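Local coordinates for 3-hydroxyisobutyrate dehydrogenase family protein (Geobacter sulfurreducens, PDB 3PDU) that reduces succinic semialdehyde to gamma-hydroxybutyrate, probably with NADPH as hydride donor, as a member of the beta-hydroxyacid dehydrogenase family, at residues R169-V174 and Q238-L243; M181-G186 and A259-S264. All coordinates share one frame; numbering follows the deposited sequence.

Interaction 1. Residues R169-V174 and Q238-L243; sequences RMKLVV and QKDLRL. With NAP (NADP nicotinamide-adenine-dinucleotide phosphate), chain I.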
loop_
_atom_site.group_PDB
_atom_site.type_symbol
_atom_site.label_atom_id
_atom_site.label_comp_id
_atom_site.label_asym_id
_atom_site.label_seq_id
_atom_site.Cartn_x
_atom_site.Cartn_y
_atom_site.Cartn_z
ATOM N N ARG A 169 -8.667 -0.263 22.890
ATOM C CA ARG A 169 -7.611 0.428 22.157
ATOM C C ARG A 169 -6.270 -0.301 22.256
ATOM O O ARG A 169 -5.606 -0.516 21.237
ATOM C CB ARG A 169 -7.492 1.888 22.597
ATOM C CG ARG A 169 -8.657 2.763 22.111
ATOM C CD ARG A 169 -8.640 4.157 22.754
ATOM N NE ARG A 169 -9.613 5.032 22.100
ATOM C CZ ARG A 169 -9.619 6.355 22.207
ATOM N NH1 ARG A 169 -8.719 6.962 22.972
ATOM N NH2 ARG A 169 -10.534 7.069 21.561
ATOM N N MET A 170 -5.877 -0.696 23.469
ATOM C CA MET A 170 -4.661 -1.485 23.635
ATOM C C MET A 170 -4.698 -2.775 22.805
ATOM O O MET A 170 -3.721 -3.122 22.133
ATOM C CB MET A 170 -4.428 -1.833 25.113
ATOM C CG MET A 170 -3.154 -2.634 25.356
ATOM S SD MET A 170 -1.611 -1.698 25.055
ATOM C CE MET A 170 -1.526 -0.746 26.576
ATOM N N LYS A 171 -5.808 -3.502 22.873
ATOM C CA LYS A 171 -5.950 -4.756 22.132
ATOM C C LYS A 171 -5.805 -4.527 20.629
ATOM O O LYS A 171 -5.105 -5.269 19.935
ATOM C CB LYS A 171 -7.300 -5.411 22.441
ATOM C CG LYS A 171 -7.637 -6.633 21.578
ATOM C CD LYS A 171 -6.611 -7.766 21.769
ATOM C CE LYS A 171 -6.898 -8.947 20.840
ATOM N NZ LYS A 171 -5.791 -9.952 20.864
ATOM N N LEU A 172 -6.473 -3.501 20.119
ATOM C CA LEU A 172 -6.395 -3.227 18.680
ATOM C C LEU A 172 -4.975 -2.820 18.227
ATOM O O LEU A 172 -4.520 -3.179 17.126
ATOM C CB LEU A 172 -7.443 -2.182 18.282
ATOM C CG LEU A 172 -8.893 -2.690 18.353
ATOM C CD1 LEU A 172 -9.867 -1.586 17.967
ATOM C CD2 LEU A 172 -9.109 -3.931 17.472
ATOM N N VAL A 173 -4.277 -2.070 19.074
ATOM C CA VAL A 173 -2.907 -1.651 18.772
ATOM C C VAL A 173 -1.989 -2.866 18.748
ATOM O O VAL A 173 -1.206 -3.048 17.823
ATOM C CB VAL A 173 -2.387 -0.617 19.802
ATOM C CG1 VAL A 173 -0.873 -0.456 19.674
ATOM C CG2 VAL A 173 -3.083 0.728 19.603
ATOM N N VAL A 174 -2.089 -3.704 19.774
ATOM C CA VAL A 174 -1.305 -4.937 19.823
ATOM C C VAL A 174 -1.562 -5.824 18.606
ATOM O O VAL A 174 -0.615 -6.310 17.979
ATOM C CB VAL A 174 -1.590 -5.724 21.116
ATOM C CG1 VAL A 174 -0.943 -7.118 21.060
ATOM C CG2 VAL A 174 -1.093 -4.931 22.331
ATOM N N GLN A 238 -8.571 -10.238 10.263
ATOM C CA GLN A 238 -8.930 -9.201 9.289
ATOM C C GLN A 238 -9.873 -8.191 9.954
ATOM O O GLN A 238 -9.723 -6.978 9.795
ATOM C CB GLN A 238 -9.557 -9.806 8.026
ATOM C CG GLN A 238 -9.685 -8.795 6.884
ATOM C CD GLN A 238 -11.000 -8.043 6.934
ATOM O OE1 GLN A 238 -12.066 -8.653 6.960
ATOM N NE2 GLN A 238 -10.934 -6.709 6.922
ATOM N N LYS A 239 -10.838 -8.701 10.715
ATOM C CA LYS A 239 -11.699 -7.848 11.542
ATOM C C LYS A 239 -10.888 -6.908 12.461
ATOM O O LYS A 239 -11.201 -5.710 12.579
ATOM C CB LYS A 239 -12.665 -8.726 12.363
ATOM C CG LYS A 239 -13.603 -7.947 13.294
ATOM C CD LYS A 239 -13.114 -7.928 14.741
ATOM C CE LYS A 239 -12.914 -9.344 15.302
ATOM N NZ LYS A 239 -12.356 -9.288 16.698
ATOM N N ASP A 240 -9.848 -7.427 13.116
ATOM C CA ASP A 240 -9.045 -6.565 14.014
ATOM C C ASP A 240 -8.300 -5.465 13.260
ATOM O O ASP A 240 -8.209 -4.321 13.733
ATOM C CB ASP A 240 -8.056 -7.389 14.847
ATOM C CG ASP A 240 -8.746 -8.269 15.879
ATOM O OD1 ASP A 240 -9.973 -8.124 16.076
ATOM O OD2 ASP A 240 -8.053 -9.104 16.500
ATOM N N LEU A 241 -7.750 -5.801 12.092
ATOM C CA LEU A 241 -7.119 -4.778 11.254
ATOM C C LEU A 241 -8.142 -3.737 10.765
ATOM O O LEU A 241 -7.881 -2.527 10.795
ATOM C CB LEU A 241 -6.405 -5.429 10.061
ATOM C CG LEU A 241 -5.080 -6.130 10.425
ATOM C CD1 LEU A 241 -4.550 -7.046 9.314
ATOM C CD2 LEU A 241 -4.021 -5.103 10.793
ATOM N N ARG A 242 -9.291 -4.203 10.284
ATOM C CA ARG A 242 -10.397 -3.293 9.950
ATOM C C ARG A 242 -10.627 -2.296 11.086
ATOM O O ARG A 242 -10.680 -1.070 10.881
ATOM C CB ARG A 242 -11.680 -4.108 9.683
ATOM C CG ARG A 242 -13.009 -3.333 9.810
ATOM C CD ARG A 242 -14.158 -4.289 10.187
ATOM N NE ARG A 242 -14.133 -5.486 9.343
ATOM C CZ ARG A 242 -14.754 -6.631 9.629
ATOM N NH1 ARG A 242 -15.463 -6.746 10.742
ATOM N NH2 ARG A 242 -14.652 -7.668 8.800
ATOM N N LEU A 243 -10.743 -2.817 12.298
ATOM C CA LEU A 243 -11.052 -1.974 13.447
ATOM C C LEU A 243 -9.914 -1.012 13.774
ATOM O O LEU A 243 -10.168 0.123 14.152
ATOM C CB LEU A 243 -11.392 -2.829 14.675
ATOM C CG LEU A 243 -12.653 -3.697 14.529
ATOM C CD1 LEU A 243 -12.973 -4.439 15.831
ATOM C CD2 LEU A 243 -13.819 -2.817 14.117
HETATM P PA NAP I . -14.964 -18.063 17.108
HETATM O O1A NAP I . -15.262 -17.695 15.713
HETATM O O2A NAP I . -14.498 -19.450 17.271
HETATM O O5B NAP I . -16.209 -17.781 18.065
HETATM C C5B NAP I . -17.059 -16.669 17.952
HETATM C C4B NAP I . -18.155 -16.817 19.007
HETATM O O4B NAP I . -19.086 -15.753 18.852
HETATM C C3B NAP I . -18.961 -18.115 18.862
HETATM O O3B NAP I . -19.393 -18.501 20.155
HETATM C C2B NAP I . -20.172 -17.673 18.057
HETATM O O2B NAP I . -21.356 -18.403 18.261
HETATM C C1B NAP I . -20.365 -16.287 18.635
HETATM N N9A NAP I . -21.141 -15.406 17.755
HETATM C C8A NAP I . -20.791 -14.895 16.535
HETATM N N7A NAP I . -21.822 -14.119 16.108
HETATM C C5A NAP I . -22.797 -14.122 17.040
HETATM C C6A NAP I . -24.034 -13.499 17.111
HETATM N N6A NAP I . -24.452 -12.704 16.118
HETATM N N1A NAP I . -24.819 -13.717 18.219
HETATM C C2A NAP I . -24.383 -14.529 19.248
HETATM N N3A NAP I . -23.151 -15.142 19.170
HETATM C C4A NAP I . -22.378 -14.937 18.080
HETATM O O3 NAP I . -13.895 -16.977 17.602
HETATM P PN NAP I . -12.799 -16.960 18.767
HETATM O O1N NAP I . -11.490 -17.242 18.152
HETATM O O2N NAP I . -13.330 -17.713 19.931
HETATM O O5D NAP I . -12.860 -15.381 19.062
HETATM C C5D NAP I . -13.738 -14.797 19.999
HETATM C C4D NAP I . -13.215 -13.390 20.255
HETATM O O4D NAP I . -11.922 -13.463 20.822
HETATM C C3D NAP I . -13.044 -12.623 18.947
HETATM O O3D NAP I . -13.298 -11.252 19.213
HETATM C C2D NAP I . -11.576 -12.782 18.608
HETATM O O2D NAP I . -11.079 -11.721 17.804
HETATM C C1D NAP I . -11.006 -12.750 20.021
HETATM N N1N NAP I . -9.693 -13.368 20.204
HETATM C C2N NAP I . -9.366 -14.535 19.569
HETATM C C3N NAP I . -8.113 -15.117 19.787
HETATM C C7N NAP I . -7.730 -16.421 19.125
HETATM O O7N NAP I . -6.376 -16.751 19.066
HETATM N N7N NAP I . -8.641 -17.234 18.583
HETATM C C4N NAP I . -7.217 -14.502 20.658
HETATM C C5N NAP I . -7.567 -13.324 21.319
HETATM C C6N NAP I . -8.823 -12.772 21.091
HETATM P P2B NAP I . -21.715 -19.645 17.300
HETATM O O1X NAP I . -23.212 -19.739 17.342
HETATM O O2X NAP I . -21.189 -19.368 15.908
HETATM O O3X NAP I . -21.067 -20.891 17.827
HETATM O O HOH W 1 -5.812 -4.779 15.168
#

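Interaction 2. Residues M181-G186 and A259-S264; sequences MMTALG and ATANES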
loop_
_atom_site.group_PDB
_atom_site.type_symbol
_atom_site.label_atom_id
_atom_site.label_comp_id
_atom_site.label_asym_id
_atom_site.label_seq_id
_atom_site.Cartn_x
_atom_site.Cartn_y
_atom_site.Cartn_z
ATOM N N MET A 181 3.121 -8.102 11.358
ATOM C CA MET A 181 4.202 -9.084 11.519
ATOM C C MET A 181 3.953 -10.348 10.720
ATOM O O MET A 181 4.895 -10.953 10.180
ATOM C CB MET A 181 4.426 -9.453 12.986
ATOM C CG MET A 181 5.191 -8.387 13.763
ATOM S SD MET A 181 5.396 -8.876 15.485
ATOM C CE MET A 181 6.508 -10.279 15.354
ATOM N N MET A 182 2.690 -10.765 10.652
ATOM C CA MET A 182 2.359 -11.998 9.933
ATOM C C MET A 182 2.528 -11.802 8.427
ATOM O O MET A 182 3.052 -12.687 7.736
ATOM C CB MET A 182 0.941 -12.477 10.256
ATOM C CG MET A 182 0.589 -13.829 9.604
ATOM S SD MET A 182 1.531 -15.187 10.333
ATOM C CE MET A 182 2.371 -15.797 8.872
ATOM N N THR A 183 2.098 -10.650 7.904
ATOM C CA THR A 183 2.298 -10.406 6.476
ATOM C C THR A 183 3.787 -10.210 6.160
ATOM O O THR A 183 4.252 -10.596 5.096
ATOM C CB THR A 183 1.459 -9.223 5.908
ATOM O OG1 THR A 183 1.756 -8.008 6.621
ATOM C CG2 THR A 183 -0.033 -9.533 5.964
ATOM N N ALA A 184 4.532 -9.633 7.097
ATOM C CA ALA A 184 5.977 -9.501 6.927
ATOM C C ALA A 184 6.641 -10.873 6.817
ATOM O O ALA A 184 7.395 -11.135 5.877
ATOM C CB ALA A 184 6.585 -8.699 8.075
ATOM N N LEU A 185 6.353 -11.751 7.776
ATOM C CA LEU A 185 6.874 -13.118 7.738
ATOM C C LEU A 185 6.431 -13.852 6.475
ATOM O O LEU A 185 7.241 -14.514 5.816
ATOM C CB LEU A 185 6.460 -13.908 8.988
ATOM C CG LEU A 185 6.929 -15.368 9.019
ATOM C CD1 LEU A 185 8.441 -15.420 9.174
ATOM C CD2 LEU A 185 6.266 -16.124 10.161
ATOM N N GLY A 186 5.152 -13.726 6.127
ATOM C CA GLY A 186 4.628 -14.370 4.937
ATOM C C GLY A 186 5.311 -13.912 3.648
ATOM O O GLY A 186 5.687 -14.741 2.812
ATOM N N ALA A 259 -3.162 -0.497 6.771
ATOM C CA ALA A 259 -4.126 -0.517 5.677
ATOM C C ALA A 259 -3.725 -1.530 4.611
ATOM O O ALA A 259 -4.562 -2.281 4.113
ATOM C CB ALA A 259 -4.253 0.883 5.058
ATOM N N THR A 260 -2.443 -1.559 4.259
ATOM C CA THR A 260 -1.962 -2.546 3.287
ATOM C C THR A 260 -2.151 -3.974 3.803
ATOM O O THR A 260 -2.609 -4.853 3.073
ATOM C CB THR A 260 -0.490 -2.289 2.896
ATOM O OG1 THR A 260 -0.409 -1.043 2.192
ATOM C CG2 THR A 260 0.047 -3.398 1.996
ATOM N N ALA A 261 -1.830 -4.208 5.068
ATOM C CA ALA A 261 -1.974 -5.553 5.608
ATOM C C ALA A 261 -3.453 -5.946 5.652
ATOM O O ALA A 261 -3.808 -7.087 5.347
ATOM C CB ALA A 261 -1.342 -5.644 6.998
ATOM N N ASN A 262 -4.311 -4.997 6.023
ATOM C CA ASN A 262 -5.759 -5.227 6.021
ATOM C C ASN A 262 -6.240 -5.760 4.656
ATOM O O ASN A 262 -6.975 -6.756 4.585
ATOM C CB ASN A 262 -6.493 -3.923 6.385
ATOM C CG ASN A 262 -7.996 -4.117 6.601
ATOM O OD1 ASN A 262 -8.453 -5.194 6.995
ATOM N ND2 ASN A 262 -8.778 -3.045 6.357
ATOM N N GLU A 263 -5.842 -5.096 3.574
ATOM C CA GLU A 263 -6.257 -5.552 2.239
ATOM C C GLU A 263 -5.687 -6.921 1.866
ATOM O O GLU A 263 -6.354 -7.702 1.183
ATOM C CB GLU A 263 -5.940 -4.512 1.153
ATOM C CG GLU A 263 -6.517 -3.133 1.452
ATOM C CD GLU A 263 -8.025 -3.144 1.673
ATOM O OE1 GLU A 263 -8.751 -3.681 0.811
ATOM O OE2 GLU A 263 -8.488 -2.615 2.715
ATOM N N SER A 264 -4.470 -7.233 2.307
ATOM C CA SER A 264 -3.937 -8.570 2.027
ATOM C C SER A 264 -4.762 -9.642 2.727
ATOM O O SER A 264 -5.018 -10.708 2.161
ATOM C CB SER A 264 -2.461 -8.694 2.413
ATOM O OG SER A 264 -1.669 -7.908 1.539
#

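Interaction 1. Residues R169-V174 and Q238-L243
The carboxylate of D240 lies near K171 across the gap between two helices; the closest pair, K171 CE and D240 OD2, is 4.5 Å apart, the unlike charges near but not in contact. Its two oxygens serve different partners. K239 NZ meets D240 OD1 at 2.7 Å in a salt bridge from the syn side, 18° out of the carboxylate plane, while N175 ND2 hydrogen-bonds OD2, so the group is gripped at both oxygens. A second flat group, the R242 guanidinium, lays one face over K239 CA, and its NE forms a salt bridge with D249 of a neighbouring subunit. K239 reaches the NADP+ with its CG anti to the backbone N (chi1 179°) and a chain bent further out; NZ bonds ribose O2D at 3.0 Å and also T96 O. K171 NZ comes within 3.8 Å of nicotinamide C5N and is hydrogen-bonded to V121 O and N175 OD1, which places it beside the part of the cofactor where hydride transfer occurs. L172 supplies the apolar part: both its methyls, CD1 and CD2, lie 3.8 Å from L243 CB. A water donates to L172 O and, weakly, to D240 O, linking the two segments' backbones, which share no direct bond. The axes of 169-174 and 238-243, on helices 166-194 and 234-251, approach to 9.3 Å at -113°, with strand 115-122 beside K171 and helix 256-270 against Q238 and L241.

Interaction 2. Residues M181-G186 and A259-S264
T183 projects toward 259-264 and is the one residue of 181-186 that touches it. From CB the side chain splits into two branches with separate tasks. With chi1 at 58°, OG1 sits between the backbone N and the carbonyl carbon, where it hydrogen-bonds Q180 O one turn back on its own helix; the hydroxyl's polar need is thus met within helix 166-194. The same oxygen lies against the methyl of A261, OG1 to CB 3.9 Å, a plain van der Waals contact. The other branch, CG2, lies anti to the carbonyl carbon and extends between two residues of the facing helix: it is 4.2 Å from A261 CB and 4.4 Å from S264 CB. S264 meets CG2 through its CB, while its OG is hydrogen-bonded to R267. The small side chains of T183 and A261 go with a close backbone approach, T183 CA to A261 CA 6.5 Å, yet no hydrogen bond spans the pair. This is small-residue helix packing in the all-helical C-terminal part of the fold, far from the cofactor. Behind T183, M181 and L185 lean on F216 of helix 214-225, and M182 packs on M215 and F278. On the far helix, T260 OG1 bonds T260 OG1 of the second subunit, and E263 packs on A259 of the third, so this helix also lines the tetramer's interfaces.

Both contacts are buried and draw on the long helix 166-194, which meets helix 234-251 in interaction 1 and, farther along, the next helix 256-270 in interaction 2. The partner helices are joined to each other: Q238 NE2 and N262 OD1 lie 2.9 Å apart, a probable hydrogen bond, and L241 packs on A261. Interaction 1, about 10 Å from the chain centre, is mixed: leucine packing next to K171 and D240, with K171 and K239 in the NADP+ pocket. Interaction 2, about 19 Å out, buries roughly half the area and has no charged side chain in the contact. Segments of both also touch neighbouring subunits. Near its start the helix borders the NADP+ pocket; farther along, its contact is small-residue packing.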